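Ferric uptake regulation protein (Vibrio cholerae, PDB 2W57) acts as a metal-binding repressor of transcription that, as a dimer, probably binds DNA to switch off iron-uptake genes when iron is plentiful. Local coordinates at residues A[112-115]-A[116-120]; A[14-17]-A[18-21]; A[23-26]-A[27-30]. All blocks are in the same frame, centred on the assembly; numbering follows the deposited sequence.

Contact 1 of 3, residues A[112-115]-A[116-120]; sequences KEIA and AKYNV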
ATOM      1  N   LYS A 112      12.844 -15.833   1.693  1.00 37.77           N
ATOM      2  CA  LYS A 112      14.306 -15.881   1.508  1.00 38.18           C
ATOM      3  C   LYS A 112      14.699 -16.792   0.348  1.00 38.45           C
ATOM      4  O   LYS A 112      15.618 -16.489  -0.412  1.00 38.39           O
ATOM      5  CB  LYS A 112      14.994 -16.389   2.780  1.00 38.03           C
ATOM      6  CG  LYS A 112      14.593 -15.693   4.071  1.00 38.42           C
ATOM      7  CD  LYS A 112      15.729 -14.878   4.672  1.00 39.02           C
ATOM      8  CE  LYS A 112      15.433 -14.570   6.139  1.00 39.78           C
ATOM      9  NZ  LYS A 112      16.654 -14.304   6.962  1.00 40.07           N
ATOM     10  N   GLU A 113      13.993 -17.912   0.228  1.00 38.94           N
ATOM     11  CA  GLU A 113      14.318 -18.920  -0.766  1.00 39.59           C
ATOM     12  C   GLU A 113      13.814 -18.557  -2.153  1.00 39.60           C
ATOM     13  O   GLU A 113      14.484 -18.854  -3.144  1.00 39.63           O
ATOM     14  CB  GLU A 113      13.810 -20.290  -0.328  1.00 39.91           C
ATOM     15  CG  GLU A 113      14.660 -20.878   0.789  1.00 42.23           C
ATOM     16  CD  GLU A 113      14.082 -22.145   1.370  1.00 45.38           C
ATOM     17  OE1 GLU A 113      12.905 -22.129   1.809  1.00 46.43           O
ATOM     18  OE2 GLU A 113      14.817 -23.159   1.394  1.00 47.00           O
ATOM     19  N   ILE A 114      12.636 -17.930  -2.220  1.00 39.47           N
ATOM     20  CA  ILE A 114      12.122 -17.384  -3.473  1.00 39.14           C
ATOM     21  C   ILE A 114      13.003 -16.209  -3.902  1.00 39.40           C
ATOM     22  O   ILE A 114      13.385 -16.115  -5.072  1.00 39.37           O
ATOM     23  CB  ILE A 114      10.637 -16.963  -3.357  1.00 39.17           C
ATOM     24  CG1 ILE A 114       9.744 -18.201  -3.329  1.00 38.85           C
ATOM     25  CG2 ILE A 114      10.215 -16.042  -4.520  1.00 38.45           C
ATOM     26  CD1 ILE A 114       8.621 -18.087  -2.349  1.00 37.80           C
ATOM     27  N   ALA A 115      13.346 -15.334  -2.956  1.00 39.42           N
ATOM     28  CA  ALA A 115      14.277 -14.248  -3.250  1.00 39.63           C
ATOM     29  C   ALA A 115      15.538 -14.799  -3.906  1.00 39.86           C
ATOM     30  O   ALA A 115      16.025 -14.224  -4.875  1.00 40.02           O
ATOM     31  CB  ALA A 115      14.622 -13.461  -2.004  1.00 39.59           C
ATOM     32  N   ALA A 116      16.034 -15.927  -3.399  1.00 39.95           N
ATOM     33  CA  ALA A 116      17.266 -16.530  -3.905  1.00 40.16           C
ATOM     34  C   ALA A 116      17.077 -17.451  -5.131  1.00 40.42           C
ATOM     35  O   ALA A 116      18.020 -17.697  -5.879  1.00 40.62           O
ATOM     36  CB  ALA A 116      17.999 -17.252  -2.782  1.00 40.18           C
ATOM     37  N   LYS A 117      15.861 -17.953  -5.332  1.00 40.82           N
ATOM     38  CA  LYS A 117      15.483 -18.700  -6.543  1.00 41.08           C
ATOM     39  C   LYS A 117      15.674 -17.832  -7.806  1.00 41.56           C
ATOM     40  O   LYS A 117      16.136 -18.308  -8.852  1.00 41.48           O
ATOM     41  CB  LYS A 117      14.032 -19.182  -6.403  1.00 41.02           C
ATOM     42  CG  LYS A 117      13.430 -19.914  -7.592  1.00 40.44           C
ATOM     43  CD  LYS A 117      12.132 -20.573  -7.160  1.00 39.47           C
ATOM     44  CE  LYS A 117      11.085 -20.528  -8.256  1.00 38.93           C
ATOM     45  NZ  LYS A 117      11.369 -21.523  -9.309  1.00 38.52           N
ATOM     46  N   TYR A 118      15.286 -16.565  -7.695  1.00 41.84           N
ATOM     47  CA  TYR A 118      15.665 -15.535  -8.648  1.00 42.11           C
ATOM     48  C   TYR A 118      16.925 -14.890  -8.054  1.00 42.86           C
ATOM     49  O   TYR A 118      17.222 -15.082  -6.874  1.00 43.11           O
ATOM     50  CB  TYR A 118      14.496 -14.561  -8.845  1.00 41.54           C
ATOM     51  CG  TYR A 118      13.196 -15.315  -9.138  1.00 40.85           C
ATOM     52  CD1 TYR A 118      12.877 -15.719 -10.438  1.00 40.47           C
ATOM     53  CD2 TYR A 118      12.323 -15.674  -8.110  1.00 39.27           C
ATOM     54  CE1 TYR A 118      11.703 -16.430 -10.706  1.00 40.06           C
ATOM     55  CE2 TYR A 118      11.157 -16.382  -8.366  1.00 39.10           C
ATOM     56  CZ  TYR A 118      10.848 -16.756  -9.666  1.00 39.79           C
ATOM     57  OH  TYR A 118       9.698 -17.469  -9.925  1.00 39.01           O
ATOM     58  N   ASN A 119      17.710 -14.181  -8.848  1.00 43.46           N
ATOM     59  CA  ASN A 119      18.948 -13.659  -8.292  1.00 43.91           C
ATOM     60  C   ASN A 119      18.720 -12.341  -7.583  1.00 44.20           C
ATOM     61  O   ASN A 119      19.254 -11.306  -7.991  1.00 44.54           O
ATOM     62  CB  ASN A 119      20.060 -13.589  -9.342  1.00 44.20           C
ATOM     63  CG  ASN A 119      20.764 -14.928  -9.522  1.00 44.74           C
ATOM     64  OD1 ASN A 119      20.116 -15.957  -9.752  1.00 45.19           O
ATOM     65  ND2 ASN A 119      22.091 -14.926  -9.396  1.00 44.12           N
ATOM     66  N   VAL A 120      17.919 -12.411  -6.514  1.00 44.12           N
ATOM     67  CA  VAL A 120      17.521 -11.254  -5.722  1.00 44.08           C
ATOM     68  C   VAL A 120      17.969 -11.360  -4.262  1.00 44.35           C
ATOM     69  O   VAL A 120      17.673 -12.338  -3.557  1.00 44.45           O
ATOM     70  CB  VAL A 120      15.993 -11.035  -5.768  1.00 44.16           C
ATOM     71  CG1 VAL A 120      15.556  -9.942  -4.780  1.00 43.55           C
ATOM     72  CG2 VAL A 120      15.542 -10.702  -7.187  1.00 44.02           C
TER
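Y118 returns alongside I114 as helix 105-117 runs out, the two side chains lying side by side and pointing the same way. From the CB of Y118 the ring swings to the side of the backbone N, with CG anti to the carbonyl carbon (chi1 -50°). CG stands 4.1 Å from I114 O, and the touching is left to the next two atoms out on that side. CD2 sits 3.2 Å from I114 O, which lies at the ring edge near its plane. One step further, CE2 meets the methyl CG2 of I114 at 4.0 Å; that methyl too comes in the ring plane, so I114 lines an edge of the ring. Over one face lies CG of K117, displaced toward the rim. L91 of the second subunit packs against both Y118 and V120, placing this helix end at the dimer contact.

This is a worked example of a helix end, here the helix that precedes strand 121-132 in the dimerisation domain of a Fur protein. The regular i to i+4 pattern persists through the bonds from A116 N to K112 O, from K117 N to E113 O and, last, from Y118 N to I114 O (3.3 Å). After Y118 leaves helical backbone angles, N119 forms an inverse gamma turn, closed by a weak bond from V120 N to Y118 O. The same V120 N reaches back five residues to A115 O (3.1 Å), while the carboxylate of E113 turns to a salt bridge with R110.

Contact 2 of 3, residues A[14-17]-A[18-21]; sequences KVTL and PRLK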
ATOM      1  N   LYS A  14      10.149  19.550  17.397  1.00 28.62           N
ATOM      2  CA  LYS A  14       9.700  20.561  18.362  1.00 28.73           C
ATOM      3  C   LYS A  14       8.385  20.151  19.041  1.00 27.16           C
ATOM      4  O   LYS A  14       7.495  19.588  18.397  1.00 26.83           O
ATOM      5  CB  LYS A  14       9.508  21.894  17.637  1.00 28.70           C
ATOM      6  CG  LYS A  14      10.094  23.114  18.352  1.00 30.52           C
ATOM      7  CD  LYS A  14       9.741  24.392  17.577  1.00 31.60           C
ATOM      8  CE  LYS A  14       8.248  24.778  17.760  1.00 36.21           C
ATOM      9  NZ  LYS A  14       7.568  24.977  16.440  1.00 37.28           N
ATOM     10  N   VAL A  15       8.277  20.422  20.339  1.00 26.18           N
ATOM     11  CA  VAL A  15       7.057  20.116  21.100  1.00 25.12           C
ATOM     12  C   VAL A  15       5.937  21.131  20.813  1.00 25.08           C
ATOM     13  O   VAL A  15       6.144  22.343  20.937  1.00 24.79           O
ATOM     14  CB  VAL A  15       7.325  20.054  22.621  1.00 24.98           C
ATOM     15  CG1 VAL A  15       6.030  19.819  23.384  1.00 24.35           C
ATOM     16  CG2 VAL A  15       8.341  18.965  22.954  1.00 23.68           C
ATOM     17  N   THR A  16       4.767  20.629  20.399  1.00 24.56           N
ATOM     18  CA  THR A  16       3.577  21.455  20.148  1.00 23.87           C
ATOM     19  C   THR A  16       2.370  20.644  20.592  1.00 23.24           C
ATOM     20  O   THR A  16       2.465  19.428  20.736  1.00 23.65           O
ATOM     21  CB  THR A  16       3.384  21.825  18.653  1.00 24.10           C
ATOM     22  OG1 THR A  16       2.985  20.658  17.929  1.00 24.85           O
ATOM     23  CG2 THR A  16       4.648  22.421  18.024  1.00 22.97           C
ATOM     24  N   LEU A  17       1.229  21.298  20.789  1.00 22.46           N
ATOM     25  CA  LEU A  17       0.091  20.647  21.454  1.00 21.04           C
ATOM     26  C   LEU A  17      -0.625  19.637  20.579  1.00 20.30           C
ATOM     27  O   LEU A  17      -0.974  18.558  21.078  1.00 20.35           O
ATOM     28  CB  LEU A  17      -0.888  21.679  22.009  1.00 21.22           C
ATOM     29  CG  LEU A  17      -1.875  21.280  23.111  1.00 21.60           C
ATOM     30  CD1 LEU A  17      -1.188  20.640  24.344  1.00 21.58           C
ATOM     31  CD2 LEU A  17      -2.680  22.508  23.511  1.00 20.48           C
ATOM     32  N   PRO A  18      -0.896  19.983  19.294  1.00 19.13           N
ATOM     33  CA  PRO A  18      -1.390  18.962  18.364  1.00 18.73           C
ATOM     34  C   PRO A  18      -0.501  17.724  18.322  1.00 18.86           C
ATOM     35  O   PRO A  18      -1.007  16.596  18.341  1.00 19.05           O
ATOM     36  CB  PRO A  18      -1.378  19.690  17.021  1.00 18.27           C
ATOM     37  CG  PRO A  18      -1.657  21.109  17.406  1.00 17.92           C
ATOM     38  CD  PRO A  18      -0.836  21.305  18.644  1.00 18.69           C
ATOM     39  N   ARG A  19       0.814  17.924  18.296  1.00 18.85           N
ATOM     40  CA  ARG A  19       1.741  16.806  18.291  1.00 18.78           C
ATOM     41  C   ARG A  19       1.567  15.907  19.514  1.00 18.90           C
ATOM     42  O   ARG A  19       1.488  14.691  19.372  1.00 19.15           O
ATOM     43  CB  ARG A  19       3.166  17.309  18.179  1.00 18.92           C
ATOM     44  CG  ARG A  19       3.519  17.768  16.783  1.00 19.24           C
ATOM     45  CD  ARG A  19       4.953  18.243  16.672  1.00 18.44           C
ATOM     46  NE  ARG A  19       5.220  18.517  15.269  1.00 21.90           N
ATOM     47  CZ  ARG A  19       6.216  19.263  14.790  1.00 21.51           C
ATOM     48  NH1 ARG A  19       7.086  19.843  15.615  1.00 21.36           N
ATOM     49  NH2 ARG A  19       6.318  19.437  13.474  1.00 17.96           N
ATOM     50  N   LEU A  20       1.487  16.506  20.702  1.00 18.90           N
ATOM     51  CA  LEU A  20       1.297  15.754  21.959  1.00 19.13           C
ATOM     52  C   LEU A  20      -0.005  14.957  21.997  1.00 19.61           C
ATOM     53  O   LEU A  20      -0.022  13.792  22.403  1.00 19.58           O
ATOM     54  CB  LEU A  20       1.336  16.692  23.178  1.00 18.70           C
ATOM     55  CG  LEU A  20       2.628  17.432  23.545  1.00 18.01           C
ATOM     56  CD1 LEU A  20       2.379  18.350  24.718  1.00 16.20           C
ATOM     57  CD2 LEU A  20       3.791  16.481  23.844  1.00 17.17           C
ATOM     58  N   LYS A  21      -1.080  15.609  21.566  1.00 20.32           N
ATOM     59  CA  LYS A  21      -2.429  15.075  21.613  1.00 21.09           C
ATOM     60  C   LYS A  21      -2.642  13.960  20.618  1.00 21.22           C
ATOM     61  O   LYS A  21      -3.433  13.048  20.862  1.00 21.71           O
ATOM     62  CB  LYS A  21      -3.435  16.193  21.337  1.00 21.33           C
ATOM     63  CG  LYS A  21      -3.639  17.118  22.522  1.00 23.89           C
ATOM     64  CD  LYS A  21      -4.718  18.140  22.225  1.00 27.40           C
ATOM     65  CE  LYS A  21      -4.918  19.079  23.402  1.00 27.75           C
ATOM     66  NZ  LYS A  21      -5.735  18.454  24.453  1.00 29.04           N
TER
HETATM   67  O   HOH W   1       9.831  20.208  14.201  1.00 40.22           O
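NH1 of R19 is gripped twice: it donates to K14 O at 2.8 Å and to a water at 3.1 Å; the same water accepts from K14 N. The bond to K14 O is fairly straight (159° at the hydrogen), and the oxygen lies at the edge of the guanidinium, close to its plane. R19 gets there by running fully extended from CG to NE, back along the incoming chain, so that its aliphatic part passes across OG1 of T16. Q61 accepts from NH2, a second hold on the guanidinium that would limit its rotation. NZ of K14 and NH1 of R19 are 5.2 Å apart, not in contact; the like charges would probably disfavour closer approach.

Apolar contacts accompany these bonds. CD2 of L20 meets CG1 of V15 at 4.0 Å, the two branched chains crossing at a slant, and L20 also packs on helix 4-10. Next along the helix, CE of K21 touches CG of L17 at 3.8 Å on the way to a salt bridge with E48.

The backbone opens its helical pattern here, with L20 N bonded to T16 O (3.1 Å) and K21 N to L17 O (3.0 Å). T16 thus occupies the N-cap position of helix 17-26, a helix start within the winged-helix DNA-binding domain of the Fur family.

Contact 3 of 3, residues A[23-26]-A[27-30]; sequences LEVL and QQPE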
ATOM      1  N   LEU A  23      -0.027  12.116  19.536  1.00 22.22           N
ATOM      2  CA  LEU A  23       0.838  11.042  20.017  1.00 23.20           C
ATOM      3  C   LEU A  23       0.164  10.271  21.160  1.00 23.50           C
ATOM      4  O   LEU A  23       0.122   9.041  21.146  1.00 23.57           O
ATOM      5  CB  LEU A  23       2.207  11.587  20.440  1.00 23.37           C
ATOM      6  CG  LEU A  23       3.284  10.633  20.969  1.00 23.90           C
ATOM      7  CD1 LEU A  23       3.628   9.545  19.954  1.00 23.64           C
ATOM      8  CD2 LEU A  23       4.531  11.428  21.344  1.00 23.47           C
ATOM      9  N   GLU A  24      -0.356  11.005  22.140  1.00 24.03           N
ATOM     10  CA  GLU A  24      -1.224  10.453  23.170  1.00 25.03           C
ATOM     11  C   GLU A  24      -2.189   9.416  22.574  1.00 24.86           C
ATOM     12  O   GLU A  24      -2.246   8.275  23.030  1.00 24.92           O
ATOM     13  CB  GLU A  24      -2.017  11.595  23.788  1.00 25.67           C
ATOM     14  CG  GLU A  24      -2.585  11.368  25.169  1.00 29.60           C
ATOM     15  CD  GLU A  24      -2.740  12.696  25.930  1.00 35.81           C
ATOM     16  OE1 GLU A  24      -3.421  12.730  26.997  1.00 38.49           O
ATOM     17  OE2 GLU A  24      -2.168  13.716  25.457  1.00 37.01           O
ATOM     18  N   VAL A  25      -2.931   9.802  21.538  1.00 24.47           N
ATOM     19  CA  VAL A  25      -3.889   8.882  20.944  1.00 24.40           C
ATOM     20  C   VAL A  25      -3.202   7.652  20.399  1.00 24.61           C
ATOM     21  O   VAL A  25      -3.666   6.531  20.634  1.00 25.25           O
ATOM     22  CB  VAL A  25      -4.768   9.535  19.852  1.00 24.33           C
ATOM     23  CG1 VAL A  25      -5.507   8.464  19.051  1.00 23.61           C
ATOM     24  CG2 VAL A  25      -5.770  10.516  20.481  1.00 23.91           C
ATOM     25  N   LEU A  26      -2.089   7.856  19.696  1.00 24.59           N
ATOM     26  CA  LEU A  26      -1.358   6.756  19.068  1.00 24.69           C
ATOM     27  C   LEU A  26      -0.904   5.692  20.062  1.00 25.55           C
ATOM     28  O   LEU A  26      -0.737   4.526  19.696  1.00 25.42           O
ATOM     29  CB  LEU A  26      -0.177   7.290  18.256  1.00 24.22           C
ATOM     30  CG  LEU A  26      -0.578   7.867  16.893  1.00 23.03           C
ATOM     31  CD1 LEU A  26       0.539   8.677  16.276  1.00 21.40           C
ATOM     32  CD2 LEU A  26      -1.032   6.756  15.969  1.00 21.19           C
ATOM     33  N   GLN A  27      -0.752   6.099  21.321  1.00 26.62           N
ATOM     34  CA  GLN A  27      -0.307   5.214  22.400  1.00 27.97           C
ATOM     35  C   GLN A  27      -1.402   4.386  23.068  1.00 28.87           C
ATOM     36  O   GLN A  27      -1.090   3.478  23.827  1.00 28.88           O
ATOM     37  CB  GLN A  27       0.429   6.019  23.464  1.00 27.53           C
ATOM     38  CG  GLN A  27       1.836   6.369  23.078  1.00 27.16           C
ATOM     39  CD  GLN A  27       2.305   7.620  23.765  1.00 26.87           C
ATOM     40  OE1 GLN A  27       1.505   8.464  24.151  1.00 26.64           O
ATOM     41  NE2 GLN A  27       3.606   7.757  23.913  1.00 28.17           N
ATOM     42  N   GLN A  28      -2.667   4.701  22.798  1.00 30.39           N
ATOM     43  CA  GLN A  28      -3.790   3.984  23.404  1.00 32.03           C
ATOM     44  C   GLN A  28      -3.849   2.552  22.854  1.00 32.71           C
ATOM     45  O   GLN A  28      -3.764   2.350  21.645  1.00 32.66           O
ATOM     46  CB  GLN A  28      -5.112   4.727  23.179  1.00 31.76           C
ATOM     47  CG  GLN A  28      -5.296   6.031  24.009  1.00 32.98           C
ATOM     48  CD  GLN A  28      -6.467   6.906  23.503  1.00 33.91           C
ATOM     49  OE1 GLN A  28      -7.194   6.523  22.573  1.00 36.89           O
ATOM     50  NE2 GLN A  28      -6.649   8.088  24.116  1.00 35.63           N
ATOM     51  N   PRO A  29      -3.963   1.549  23.750  1.00 33.64           N
ATOM     52  CA  PRO A  29      -3.911   0.127  23.381  1.00 34.33           C
ATOM     53  C   PRO A  29      -4.715  -0.226  22.124  1.00 35.22           C
ATOM     54  O   PRO A  29      -4.263  -1.025  21.298  1.00 35.41           O
ATOM     55  CB  PRO A  29      -4.527  -0.559  24.600  1.00 34.37           C
ATOM     56  CG  PRO A  29      -4.193   0.344  25.733  1.00 33.78           C
ATOM     57  CD  PRO A  29      -4.151   1.736  25.202  1.00 33.13           C
ATOM     58  N   GLU A  30      -5.892   0.384  21.986  1.00 36.11           N
ATOM     59  CA  GLU A  30      -6.842   0.072  20.907  1.00 36.86           C
ATOM     60  C   GLU A  30      -6.639   0.902  19.642  1.00 36.87           C
ATOM     61  O   GLU A  30      -7.401   0.759  18.682  1.00 37.47           O
ATOM     62  CB  GLU A  30      -8.288   0.253  21.401  1.00 36.99           C
ATOM     63  CG  GLU A  30      -8.704   1.713  21.652  1.00 38.53           C
ATOM     64  CD  GLU A  30      -8.243   2.280  23.015  1.00 40.56           C
ATOM     65  OE1 GLU A  30      -7.636   1.541  23.825  1.00 40.96           O
ATOM     66  OE2 GLU A  30      -8.496   3.480  23.275  1.00 40.93           O
TER
HETATM   67  O   HOH W   2      -0.848   1.944  20.517  1.00 28.86           O
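Q27 and Q28 fold back on L23, E24 and V25 at the C-terminal end of helix 17-26, where the winged-helix domain of this Fur protein passes into the loop before strand 34-35. The backbone bonds show how such an ending tightens. Q27 N divides itself between two carbonyls, a weak bond to L23 O and a better one to E24 O, each at 3.1 Å. Q28 N then bonds V25 O at 3.0 Å. The shift from a span of four residues to one of three is a common way for a helix to end, and the donors of both three-residue bonds stand well above the carbonyl planes of their acceptors, which sets them apart from ordinary helical bonds.

Side-chain contact is sparser. The chain of Q27, with CG beside its own backbone N (chi1 -78°) and extended from there, runs back over L23, bringing NE2 to 4.1 Å from L23 CG. NE2 donates to OD1 of N4, consistent with the modelled orientation of the amide. CB of Q28 comes within 3.4 Å of V25 O.

Apolar packing ties the helix end to its domain: L23 and L26 pack on F62 of helix 52-64, V25 on L39 and L43 of helix 36-45.

Solvent supplies the last link, a water 2.7 Å from L26 O and 3.2 Å from Q28 O, although further acceptors compete for its two protons.

Contacts 2 and 3 treat the two ends of one element, helix 17-26, with centres about 14 Å apart; contact 1 closes helix 105-117 on the other side of the chain's centre, its centre about 38 Å from that of contact 3. Contact 2 is a surface start, rich in charge, where an arginine side chain ties the entering loop. Contacts 1 and 3 are partly buried endings that differ in chemistry: the former relaxes through a five-residue backbone span and presents an aromatic residue to the second subunit, whereas the latter tightens into three-residue bonds and packs its leucines and valine within its own domain.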